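Local coordinates for protein ABC-type phosphate transport system, periplasmic component (Lactobacillus brevis, PDB 4ECF) that binds phosphate and probably serves as the solute-binding component of the PstSACB ABC transporter for phosphate import, at residues D59-A62 with G63-K66; R127-S131 with G132-T136; T198-W202 with R203-Y207; I232-T235 with L236-L240. All coordinates share one frame; numbering follows the deposited sequence.

Interaction 1 of 4, residues D59-A62 with G63-K66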
loop_
_atom_site.group_PDB
_atom_site.type_symbol
_atom_site.label_atom_id
_atom_site.label_comp_id
_atom_site.label_asym_id
_atom_site.label_seq_id
_atom_site.Cartn_x
_atom_site.Cartn_y
_atom_site.Cartn_z
ATOM N N ASP A 59 -1.269 2.654 5.729
ATOM C CA ASP A 59 -2.062 1.549 5.151
ATOM C C ASP A 59 -2.724 0.675 6.181
ATOM O O ASP A 59 -3.454 -0.262 5.818
ATOM C CB ASP A 59 -1.179 0.608 4.272
ATOM C CG ASP A 59 -0.234 1.349 3.391
ATOM O OD1 ASP A 59 -0.628 2.327 2.750
ATOM O OD2 ASP A 59 0.933 0.887 3.279
ATOM N N LEU A 60 -2.462 0.932 7.453
ATOM C CA LEU A 60 -2.943 0.102 8.552
ATOM C C LEU A 60 -3.777 0.927 9.546
ATOM O O LEU A 60 -3.583 2.151 9.707
ATOM C CB LEU A 60 -1.775 -0.549 9.309
ATOM C CG LEU A 60 -0.803 -1.368 8.466
ATOM C CD1 LEU A 60 0.351 -1.892 9.344
ATOM C CD2 LEU A 60 -1.521 -2.516 7.704
ATOM N N PHE A 61 -4.664 0.268 10.269
ATOM C CA PHE A 61 -5.249 0.895 11.468
ATOM C C PHE A 61 -4.147 1.141 12.502
ATOM O O PHE A 61 -3.222 0.301 12.632
ATOM C CB PHE A 61 -6.386 0.038 12.031
ATOM C CG PHE A 61 -7.631 0.073 11.187
ATOM C CD1 PHE A 61 -7.762 -0.743 10.070
ATOM C CD2 PHE A 61 -8.672 0.910 11.503
ATOM C CE1 PHE A 61 -8.908 -0.723 9.296
ATOM C CE2 PHE A 61 -9.826 0.946 10.725
ATOM C CZ PHE A 61 -9.942 0.108 9.631
ATOM N N ALA A 62 -4.248 2.253 13.248
ATOM C CA ALA A 62 -3.180 2.654 14.156
ATOM C C ALA A 62 -2.857 1.574 15.186
ATOM O O ALA A 62 -1.657 1.290 15.467
ATOM C CB ALA A 62 -3.506 3.963 14.840
ATOM N N GLY A 63 -3.909 0.917 15.679
ATOM C CA GLY A 63 -3.769 -0.185 16.648
ATOM C C GLY A 63 -3.035 -1.443 16.201
ATOM O O GLY A 63 -2.679 -2.271 17.056
ATOM N N GLU A 64 -2.811 -1.601 14.894
ATOM C CA GLU A 64 -2.037 -2.716 14.327
ATOM C C GLU A 64 -0.532 -2.645 14.589
ATOM O O GLU A 64 0.159 -3.635 14.421
ATOM C CB GLU A 64 -2.304 -2.841 12.817
ATOM C CG GLU A 64 -3.768 -3.135 12.493
ATOM C CD GLU A 64 -3.986 -3.387 11.022
ATOM O OE1 GLU A 64 -3.337 -4.317 10.493
ATOM O OE2 GLU A 64 -4.749 -2.634 10.373
ATOM N N GLN A 65 -0.033 -1.461 14.967
ATOM C CA GLN A 65 1.399 -1.243 15.140
ATOM C C GLN A 65 1.721 -1.187 16.627
ATOM O O GLN A 65 1.181 -0.361 17.367
ATOM C CB GLN A 65 1.835 0.069 14.472
ATOM C CG GLN A 65 3.330 0.371 14.637
ATOM C CD GLN A 65 3.814 1.439 13.678
ATOM O OE1 GLN A 65 3.444 1.417 12.491
ATOM N NE2 GLN A 65 4.645 2.390 14.175
ATOM N N LYS A 66 2.598 -2.086 17.081
ATOM C CA LYS A 66 2.978 -2.114 18.499
ATOM C C LYS A 66 3.553 -0.769 18.933
ATOM O O LYS A 66 4.379 -0.187 18.225
ATOM C CB LYS A 66 4.009 -3.214 18.786
ATOM C CG LYS A 66 3.542 -4.630 18.464
ATOM C CD LYS A 66 4.279 -5.683 19.308
ATOM C CE LYS A 66 4.792 -6.860 18.481
ATOM N NZ LYS A 66 3.810 -7.373 17.485
#
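F61 and E64 grip each other twice, through hydrogen bonds that run in opposite directions. In the first, the backbone N of F61 donates to OE2 of E64 over 2.9 Å; the N-H comes from above the carboxylate plane, 41° out of it. In the second, the backbone N of E64 donates to O of F61 at 3.0 Å. One step further on, N of Q65 donates to O of A62 at 3.2 Å, in a straighter bond (167°). Both backbone bonds span three residues, the spacing of a 3-10 turn.

The E64 side chain reaches back because CG sits anti to its own carbonyl carbon (chi1 -61°) and the chain then runs extended, so that the carboxylate returns to the residue that opens the turn. This resembles the side-chain half of a capping box, here in front of a 3-10 turn.

Carbon atoms of F61 and L60 border the carboxylate. OE2 lies at the rim of the F61 ring, in its plane and 3.6 Å from CD1. The L60 side chain meets E64 at about a right angle, with CD2 of L60 3.8 Å from OE1 of E64. The amide end of Q65 is turned elsewhere, to O of G42 at the start of helix 41-50.

H209 meets the F61 ring edge-to-face, and Y211 OH bonds to N of A62. The turn follows strand 55-58 of this periplasmic-binding-protein fold, shortly after D59, whose carboxylate lies close to the bound phosphate.

Interaction 2 of 4, residues R127-S131 with G132-T136. With PO4 (phosphate ion), chain B.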
loop_
_atom_site.group_PDB
_atom_site.type_symbol
_atom_site.label_atom_id
_atom_site.label_comp_id
_atom_site.label_asym_id
_atom_site.label_seq_id
_atom_site.Cartn_x
_atom_site.Cartn_y
_atom_site.Cartn_z
ATOM N N ARG A 127 10.141 -5.541 1.761
ATOM C CA ARG A 127 10.230 -4.278 2.423
ATOM C C ARG A 127 10.661 -4.495 3.862
ATOM O O ARG A 127 10.534 -5.602 4.416
ATOM C CB ARG A 127 8.864 -3.569 2.381
ATOM C CG ARG A 127 8.407 -3.161 0.989
ATOM C CD ARG A 127 9.061 -1.873 0.463
ATOM N NE ARG A 127 8.912 -0.826 1.466
ATOM C CZ ARG A 127 7.790 -0.147 1.656
ATOM N NH1 ARG A 127 6.738 -0.360 0.878
ATOM N NH2 ARG A 127 7.713 0.716 2.636
ATOM N N ALA A 128 11.109 -3.413 4.491
ATOM C CA ALA A 128 11.428 -3.422 5.906
ATOM C C ALA A 128 10.201 -3.535 6.793
ATOM O O ALA A 128 9.097 -3.119 6.430
ATOM C CB ALA A 128 12.227 -2.183 6.267
ATOM N N GLN A 129 10.401 -4.105 7.981
ATOM C CA GLN A 129 9.382 -4.180 9.017
ATOM C C GLN A 129 8.845 -2.781 9.301
ATOM O O GLN A 129 9.611 -1.816 9.326
ATOM C CB GLN A 129 9.947 -4.767 10.321
ATOM C CG GLN A 129 10.171 -6.262 10.270
ATOM C CD GLN A 129 8.873 -7.040 10.163
ATOM O OE1 GLN A 129 7.802 -6.551 10.545
ATOM N NE2 GLN A 129 8.962 -8.260 9.634
ATOM N N GLY A 130 7.532 -2.689 9.496
ATOM C CA GLY A 130 6.852 -1.392 9.600
ATOM C C GLY A 130 6.133 -0.969 8.335
ATOM O O GLY A 130 5.239 -0.116 8.390
ATOM N N SER A 131 6.530 -1.538 7.199
ATOM C CA SER A 131 5.854 -1.314 5.917
ATOM C C SER A 131 4.434 -1.854 5.996
ATOM O O SER A 131 4.210 -3.004 6.407
ATOM C CB SER A 131 6.554 -2.059 4.792
ATOM O OG SER A 131 5.738 -2.144 3.636
ATOM N N GLY A 132 3.460 -1.028 5.603
ATOM C CA GLY A 132 2.093 -1.458 5.632
ATOM C C GLY A 132 1.780 -2.401 4.489
ATOM O O GLY A 132 0.936 -3.322 4.622
ATOM N N THR A 133 2.516 -2.229 3.395
ATOM C CA THR A 133 2.434 -3.173 2.242
ATOM C C THR A 133 2.867 -4.568 2.701
ATOM O O THR A 133 2.174 -5.576 2.426
ATOM C CB THR A 133 3.292 -2.713 1.072
ATOM O OG1 THR A 133 2.930 -1.359 0.702
ATOM C CG2 THR A 133 2.985 -3.626 -0.126
ATOM N N ARG A 134 4.000 -4.627 3.378
ATOM C CA ARG A 134 4.481 -5.891 3.859
ATOM C C ARG A 134 3.488 -6.559 4.849
ATOM O O ARG A 134 3.200 -7.735 4.715
ATOM C CB ARG A 134 5.861 -5.783 4.482
ATOM C CG ARG A 134 6.347 -7.100 5.088
ATOM C CD ARG A 134 7.787 -7.009 5.512
ATOM N NE ARG A 134 8.194 -8.273 6.126
ATOM C CZ ARG A 134 9.454 -8.579 6.394
ATOM N NH1 ARG A 134 10.406 -7.739 6.084
ATOM N NH2 ARG A 134 9.745 -9.751 6.946
ATOM N N ALA A 135 2.951 -5.797 5.817
ATOM C CA ALA A 135 1.997 -6.359 6.767
ATOM C C ALA A 135 0.775 -6.930 6.075
ATOM O O ALA A 135 0.292 -8.005 6.401
ATOM C CB ALA A 135 1.617 -5.318 7.813
ATOM N N THR A 136 0.273 -6.185 5.090
ATOM C CA THR A 136 -0.948 -6.582 4.371
ATOM C C THR A 136 -0.683 -7.811 3.538
ATOM O O THR A 136 -1.492 -8.753 3.498
ATOM C CB THR A 136 -1.481 -5.400 3.512
ATOM O OG1 THR A 136 -1.769 -4.301 4.386
ATOM C CG2 THR A 136 -2.769 -5.814 2.835
HETATM P P PO4 B . 4.200 1.304 2.951
HETATM O O1 PO4 B . 4.466 -0.131 2.513
HETATM O O2 PO4 B . 3.859 1.429 4.392
HETATM O O3 PO4 B . 5.315 2.234 2.560
HETATM O O4 PO4 B . 2.942 1.858 2.120
#
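S131 and R134 are joined at the start of helix 132-140, in a strand-turn-helix unit in which the backbone amides at the helix N-terminus hold a phosphate ion, as expected of a PstS-type protein. S131 is the N-cap: its OG accepts from N of R134 at 3.0 Å in a nearly straight bond (171°), and also donates to phosphate O1.

The R134 side chain turns back over the preceding loop. Its CB packs on OG of S131. With CG anti to the backbone N (chi1 176°) and the chain extended from there to NE, CD passes 3.3 Å from O of R127. NE forms a salt bridge with E138 in the same helix. Over one face of the guanidinium stands NE2 of Q129, 3.3 Å from CZ and offset toward the rim. At the tip, NH1 donates to O of R127 over 2.7 Å, close to the guanidinium plane. A leucine at R134 would probably leave this carbonyl without its donor and E138 without its charge partner, and would release the tie between loop and helix.

The same R127 sends its side chain to the anion, NH2 donating to phosphate O3 at 2.8 Å. S11, T12 and A13 bind the ion from a loop, and T41 from the start of helix 41-50. Phosphate O1 is gathered by S131 OG, by N of T133 and by OG1 of T133 at 2.7 Å.

Interaction 3 of 4, residues T198-W202 with R203-Y207; sequences TTNDW and RIWSY. With EDO (1,2-ethanediol), chain F; EDO (1,2-ethanediol), chain L.
In the turn that leads from helix 194-198 into strand 205-213, N200 and W205 close the connection side chain to side chain. T199 begins it with an ST turn, and N200 leaves the helical path with a positive phi of 66°. Its amide OD1 accepts from NE1 of W205 at 2.8 Å; the donor lies in the carbonyl plane, although the amide and indole planes stand at 90° to each other. Water 1 donates to the same OD1 and to O of R203, so a second, water-mediated link closes the turn.

W202 carries its indole obliquely across I204, its CG anti to the backbone N (chi1 -176°). Its NE1 has its main partner in O of I83 on strand 73-87 and makes only a weak bond to O of I204. CZ2 of W202 touches CD1 of I204 at 4.0 Å. Over one face of the W202 ring lies C2 of an ethanediol, and another atom of that molecule, O2, accepts from N of R203 at 2.9 Å. R252 adds a cation-pi contact to W205. The carbonyl O of W202 is buried without a polar partner, 3.2 Å from CD1 of W205 in the plane of that ring.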
loop_
_atom_site.group_PDB
_atom_site.type_symbol
_atom_site.label_atom_id
_atom_site.label_comp_id
_atom_site.label_asym_id
_atom_site.label_seq_id
_atom_site.Cartn_x
_atom_site.Cartn_y
_atom_site.Cartn_z
ATOM N N THR A 198 -12.889 -5.063 -5.222
ATOM C CA THR A 198 -14.201 -4.654 -4.705
ATOM C C THR A 198 -15.003 -5.814 -4.144
ATOM O O THR A 198 -15.784 -5.638 -3.220
ATOM C CB THR A 198 -15.049 -3.892 -5.739
ATOM O OG1 THR A 198 -15.484 -4.781 -6.774
ATOM C CG2 THR A 198 -14.327 -2.670 -6.299
ATOM N N THR A 199 -14.854 -7.001 -4.722
ATOM C CA THR A 199 -15.585 -8.174 -4.273
ATOM C C THR A 199 -14.832 -9.048 -3.249
ATOM O O THR A 199 -15.350 -10.101 -2.793
ATOM C CB THR A 199 -15.887 -9.074 -5.484
ATOM O OG1 THR A 199 -14.633 -9.512 -6.043
ATOM C CG2 THR A 199 -16.708 -8.323 -6.552
ATOM N N ASN A 200 -13.580 -8.680 -2.974
ATOM C CA ASN A 200 -12.643 -9.492 -2.198
ATOM C C ASN A 200 -12.254 -10.816 -2.887
ATOM O O ASN A 200 -11.658 -11.657 -2.249
ATOM C CB ASN A 200 -13.148 -9.746 -0.745
ATOM C CG ASN A 200 -12.030 -10.127 0.217
ATOM O OD1 ASN A 200 -11.025 -9.416 0.301
ATOM N ND2 ASN A 200 -12.196 -11.240 0.959
ATOM N N ASP A 201 -12.518 -10.962 -4.181
ATOM C CA ASP A 201 -11.947 -12.092 -4.924
ATOM C C ASP A 201 -10.419 -11.994 -4.997
ATOM O O ASP A 201 -9.725 -13.015 -4.995
ATOM C CB ASP A 201 -12.538 -12.178 -6.328
ATOM C CG ASP A 201 -13.962 -12.800 -6.346
ATOM O OD1 ASP A 201 -14.374 -13.465 -5.375
ATOM O OD2 ASP A 201 -14.659 -12.623 -7.350
ATOM N N TRP A 202 -9.913 -10.769 -5.048
ATOM C CA TRP A 202 -8.512 -10.468 -4.775
ATOM C C TRP A 202 -8.453 -9.972 -3.327
ATOM O O TRP A 202 -9.092 -8.966 -2.996
ATOM C CB TRP A 202 -8.024 -9.343 -5.718
ATOM C CG TRP A 202 -6.554 -9.090 -5.495
ATOM C CD1 TRP A 202 -5.972 -8.182 -4.599
ATOM C CD2 TRP A 202 -5.442 -9.802 -6.088
ATOM N NE1 TRP A 202 -4.600 -8.290 -4.635
ATOM C CE2 TRP A 202 -4.231 -9.218 -5.547
ATOM C CE3 TRP A 202 -5.326 -10.781 -7.068
ATOM C CZ2 TRP A 202 -2.960 -9.693 -5.888
ATOM C CZ3 TRP A 202 -4.052 -11.213 -7.420
ATOM C CH2 TRP A 202 -2.899 -10.659 -6.857
ATOM N N ARG A 203 -7.802 -10.723 -2.449
ATOM C CA ARG A 203 -7.872 -10.485 -1.001
ATOM C C ARG A 203 -6.814 -9.527 -0.483
ATOM O O ARG A 203 -6.883 -9.079 0.687
ATOM C CB ARG A 203 -7.719 -11.810 -0.254
ATOM C CG ARG A 203 -8.914 -12.750 -0.447
ATOM C CD ARG A 203 -8.746 -14.055 0.329
ATOM N NE ARG A 203 -8.711 -13.862 1.796
ATOM C CZ ARG A 203 -7.640 -14.003 2.588
ATOM N NH1 ARG A 203 -6.446 -14.337 2.097
ATOM N NH2 ARG A 203 -7.767 -13.810 3.894
ATOM N N ILE A 204 -5.796 -9.266 -1.277
ATOM C CA ILE A 204 -4.642 -8.465 -0.780
ATOM C C ILE A 204 -4.873 -6.970 -1.077
ATOM O O ILE A 204 -4.591 -6.490 -2.171
ATOM C CB ILE A 204 -3.276 -8.933 -1.359
ATOM C CG1 ILE A 204 -3.205 -10.453 -1.569
ATOM C CG2 ILE A 204 -2.177 -8.414 -0.440
ATOM C CD1 ILE A 204 -1.875 -10.874 -2.178
ATOM N N TRP A 205 -5.377 -6.247 -0.060
ATOM C CA TRP A 205 -5.761 -4.854 -0.181
ATOM C C TRP A 205 -5.871 -4.334 1.221
ATOM O O TRP A 205 -6.032 -5.115 2.196
ATOM C CB TRP A 205 -7.058 -4.641 -0.963
ATOM C CG TRP A 205 -8.264 -5.354 -0.420
ATOM C CD1 TRP A 205 -8.810 -6.546 -0.856
ATOM C CD2 TRP A 205 -9.167 -4.848 0.588
ATOM N NE1 TRP A 205 -9.946 -6.846 -0.152
ATOM C CE2 TRP A 205 -10.215 -5.860 0.746
ATOM C CE3 TRP A 205 -9.182 -3.715 1.411
ATOM C CZ2 TRP A 205 -11.253 -5.700 1.646
ATOM C CZ3 TRP A 205 -10.254 -3.571 2.310
ATOM C CH2 TRP A 205 -11.255 -4.556 2.421
ATOM N N SER A 206 -5.792 -3.025 1.367
ATOM C CA SER A 206 -6.065 -2.410 2.673
ATOM C C SER A 206 -6.744 -1.056 2.511
ATOM O O SER A 206 -6.741 -0.487 1.427
ATOM C CB SER A 206 -4.799 -2.247 3.516
ATOM O OG SER A 206 -3.980 -1.195 3.027
ATOM N N TYR A 207 -7.249 -0.532 3.625
ATOM C CA TYR A 207 -7.760 0.824 3.664
ATOM C C TYR A 207 -6.561 1.767 3.807
ATOM O O TYR A 207 -5.551 1.417 4.412
ATOM C CB TYR A 207 -8.741 1.042 4.834
ATOM C CG TYR A 207 -9.986 0.172 4.747
ATOM C CD1 TYR A 207 -11.032 0.478 3.874
ATOM C CD2 TYR A 207 -10.105 -0.961 5.546
ATOM C CE1 TYR A 207 -12.173 -0.343 3.799
ATOM C CE2 TYR A 207 -11.233 -1.782 5.467
ATOM C CZ TYR A 207 -12.280 -1.431 4.600
ATOM O OH TYR A 207 -13.423 -2.249 4.516
HETATM C C1 EDO F . -6.325 -14.293 -5.110
HETATM O O1 EDO F . -6.632 -15.545 -4.454
HETATM C C2 EDO F . -5.517 -13.331 -4.244
HETATM O O2 EDO F . -6.177 -12.995 -3.026
HETATM C C1 EDO L . -3.799 -16.238 1.893
HETATM O O1 EDO L . -3.592 -15.351 3.024
HETATM C C2 EDO L . -5.087 -17.055 2.049
HETATM O O2 EDO L . -4.842 -18.444 2.343
HETATM O O HOH W 1 -9.116 -9.310 2.325
HETATM O O HOH W 2 -9.817 -11.691 3.228
#

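Interaction 4 of 4, residues I232-T235 with L236-L240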
loop_
_atom_site.group_PDB
_atom_site.type_symbol
_atom_site.label_atom_id
_atom_site.label_comp_id
_atom_site.label_asym_id
_atom_site.label_seq_id
_atom_site.Cartn_x
_atom_site.Cartn_y
_atom_site.Cartn_z
ATOM N N ILE A 232 -13.389 14.586 -5.586
ATOM C CA ILE A 232 -12.019 14.075 -5.675
ATOM C C ILE A 232 -11.920 12.517 -5.643
ATOM O O ILE A 232 -11.089 11.872 -6.324
ATOM C CB ILE A 232 -11.170 14.686 -4.554
ATOM C CG1 ILE A 232 -11.047 16.208 -4.782
ATOM C CG2 ILE A 232 -9.821 13.973 -4.438
ATOM C CD1 ILE A 232 -10.798 16.583 -6.235
ATOM N N GLN A 233 -12.813 11.943 -4.840
ATOM C CA GLN A 233 -13.104 10.514 -4.830
ATOM C C GLN A 233 -13.522 9.986 -6.210
ATOM O O GLN A 233 -13.097 8.948 -6.597
ATOM C CB GLN A 233 -14.194 10.210 -3.797
ATOM C CG GLN A 233 -13.766 10.426 -2.345
ATOM C CD GLN A 233 -12.768 9.375 -1.876
ATOM O OE1 GLN A 233 -13.018 8.180 -2.018
ATOM N NE2 GLN A 233 -11.643 9.812 -1.347
ATOM N N ASN A 234 -14.318 10.745 -6.948
ATOM C CA ASN A 234 -14.816 10.270 -8.264
ATOM C C ASN A 234 -13.801 10.412 -9.412
ATOM O O ASN A 234 -14.004 9.858 -10.486
ATOM C CB ASN A 234 -16.115 11.006 -8.614
ATOM C CG ASN A 234 -17.264 10.585 -7.725
ATOM O OD1 ASN A 234 -17.300 9.448 -7.250
ATOM N ND2 ASN A 234 -18.199 11.497 -7.479
ATOM N N THR A 235 -12.745 11.185 -9.181
ATOM C CA THR A 235 -11.770 11.523 -10.190
ATOM C C THR A 235 -10.360 10.993 -9.835
ATOM O O THR A 235 -9.932 9.904 -10.260
ATOM C CB THR A 235 -11.783 13.070 -10.428
ATOM O OG1 THR A 235 -11.580 13.779 -9.172
ATOM C CG2 THR A 235 -13.116 13.526 -11.063
ATOM N N LEU A 236 -9.644 11.758 -9.032
ATOM C CA LEU A 236 -8.222 11.553 -8.828
ATOM C C LEU A 236 -7.919 10.202 -8.171
ATOM O O LEU A 236 -6.987 9.492 -8.555
ATOM C CB LEU A 236 -7.703 12.724 -7.985
ATOM C CG LEU A 236 -6.230 13.118 -7.990
ATOM C CD1 LEU A 236 -5.819 13.432 -9.421
ATOM C CD2 LEU A 236 -6.029 14.336 -7.081
ATOM N N VAL A 237 -8.736 9.825 -7.188
ATOM C CA VAL A 237 -8.533 8.570 -6.454
ATOM C C VAL A 237 -8.492 7.375 -7.405
ATOM O O VAL A 237 -7.548 6.592 -7.423
ATOM C CB VAL A 237 -9.594 8.444 -5.303
ATOM C CG1 VAL A 237 -9.642 7.033 -4.731
ATOM C CG2 VAL A 237 -9.310 9.499 -4.257
ATOM N N ARG A 238 -9.510 7.297 -8.263
ATOM C CA ARG A 238 -9.621 6.254 -9.269
ATOM C C ARG A 238 -8.541 6.323 -10.367
ATOM O O ARG A 238 -7.996 5.317 -10.775
ATOM C CB ARG A 238 -11.045 6.291 -9.872
ATOM C CG ARG A 238 -12.132 6.519 -8.816
ATOM C CD ARG A 238 -13.525 6.119 -9.278
ATOM N NE ARG A 238 -14.562 6.402 -8.263
ATOM C CZ ARG A 238 -15.825 5.968 -8.340
ATOM N NH1 ARG A 238 -16.215 5.214 -9.371
ATOM N NH2 ARG A 238 -16.709 6.269 -7.382
ATOM N N GLN A 239 -8.211 7.531 -10.835
ATOM C CA GLN A 239 -7.158 7.679 -11.853
ATOM C C GLN A 239 -5.807 7.140 -11.440
ATOM O O GLN A 239 -5.052 6.652 -12.266
ATOM C CB GLN A 239 -6.914 9.140 -12.187
ATOM C CG GLN A 239 -8.014 9.879 -12.882
ATOM C CD GLN A 239 -7.757 11.376 -12.782
ATOM O OE1 GLN A 239 -6.603 11.848 -12.895
ATOM N NE2 GLN A 239 -8.805 12.119 -12.518
ATOM N N LEU A 240 -5.462 7.258 -10.161
ATOM C CA LEU A 240 -4.156 6.837 -9.705
ATOM C C LEU A 240 -4.091 5.364 -9.283
ATOM O O LEU A 240 -3.086 4.917 -8.749
ATOM C CB LEU A 240 -3.685 7.770 -8.562
ATOM C CG LEU A 240 -3.333 9.194 -9.004
ATOM C CD1 LEU A 240 -3.188 10.123 -7.812
ATOM C CD2 LEU A 240 -2.048 9.179 -9.825
#
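I232 and V237 share a straight backbone bond: N of V237 donates to O of I232 at 3.2 Å with an angle of 174°, across five residues instead of four. Further on, N of Q239 donates to O of T235 at 3.0 Å, restoring the usual spacing. R238 adds a side-chain link, NE to O of Q233, but at 3.4 Å it is weak. Beside it, N234 runs alongside R238 and points the same way, its OD1 3.2 Å from NH2 at an angle too poor for a hydrogen bond, the amide and guanidinium planes 74° apart.

The five-residue bond marks a pi-type turn inside helix 230-239, which packs on helix 15-28 in this binding-protein fold. Where the turn widens, OG1 of T235 bonds back to O of A231. An alanine at R238 would probably leave O of Q233 without this weak donor and D246 without its weak, distant ion-pair partner, and would uncover the backbone along the turn.

Side-chain packing follows. A methyl of V237, CG2, lies against polar atoms, 3.6 Å from O of I232 and 3.7 Å from NE2 of Q233; with CG1 anti to the backbone N (chi1 166°), CG2 is the branch turned back to the preceding turn. The Q233 amide is itself held by S244, V227 and V78. L236 makes an apolar contact, its CB on CG2 of I232 at 4.3 Å, and both side chains also reach Q24 of helix 15-28.

Interactions 1 and 2 face each other at the phosphate site, their centres about 11 Å apart: L60 packs on A135 and T136, while D59 reaches toward G132 and T133. Charge and helix-end amides dominate interaction 2, whereas interaction 1 relies on a carboxylate folded back on the backbone N three residues earlier. Interaction 3 lies next to both, with S206 OG probably bonded to O of D59 and T136 packing on W205 and S206; indole rings and waters do its work. Interaction 4 touches none of the others, its nearest atoms about 9 Å from interaction 3, and relies mainly on backbone bonding. All four mix buried with exposed residues, and interaction 2 lies nearest the centre of the chain.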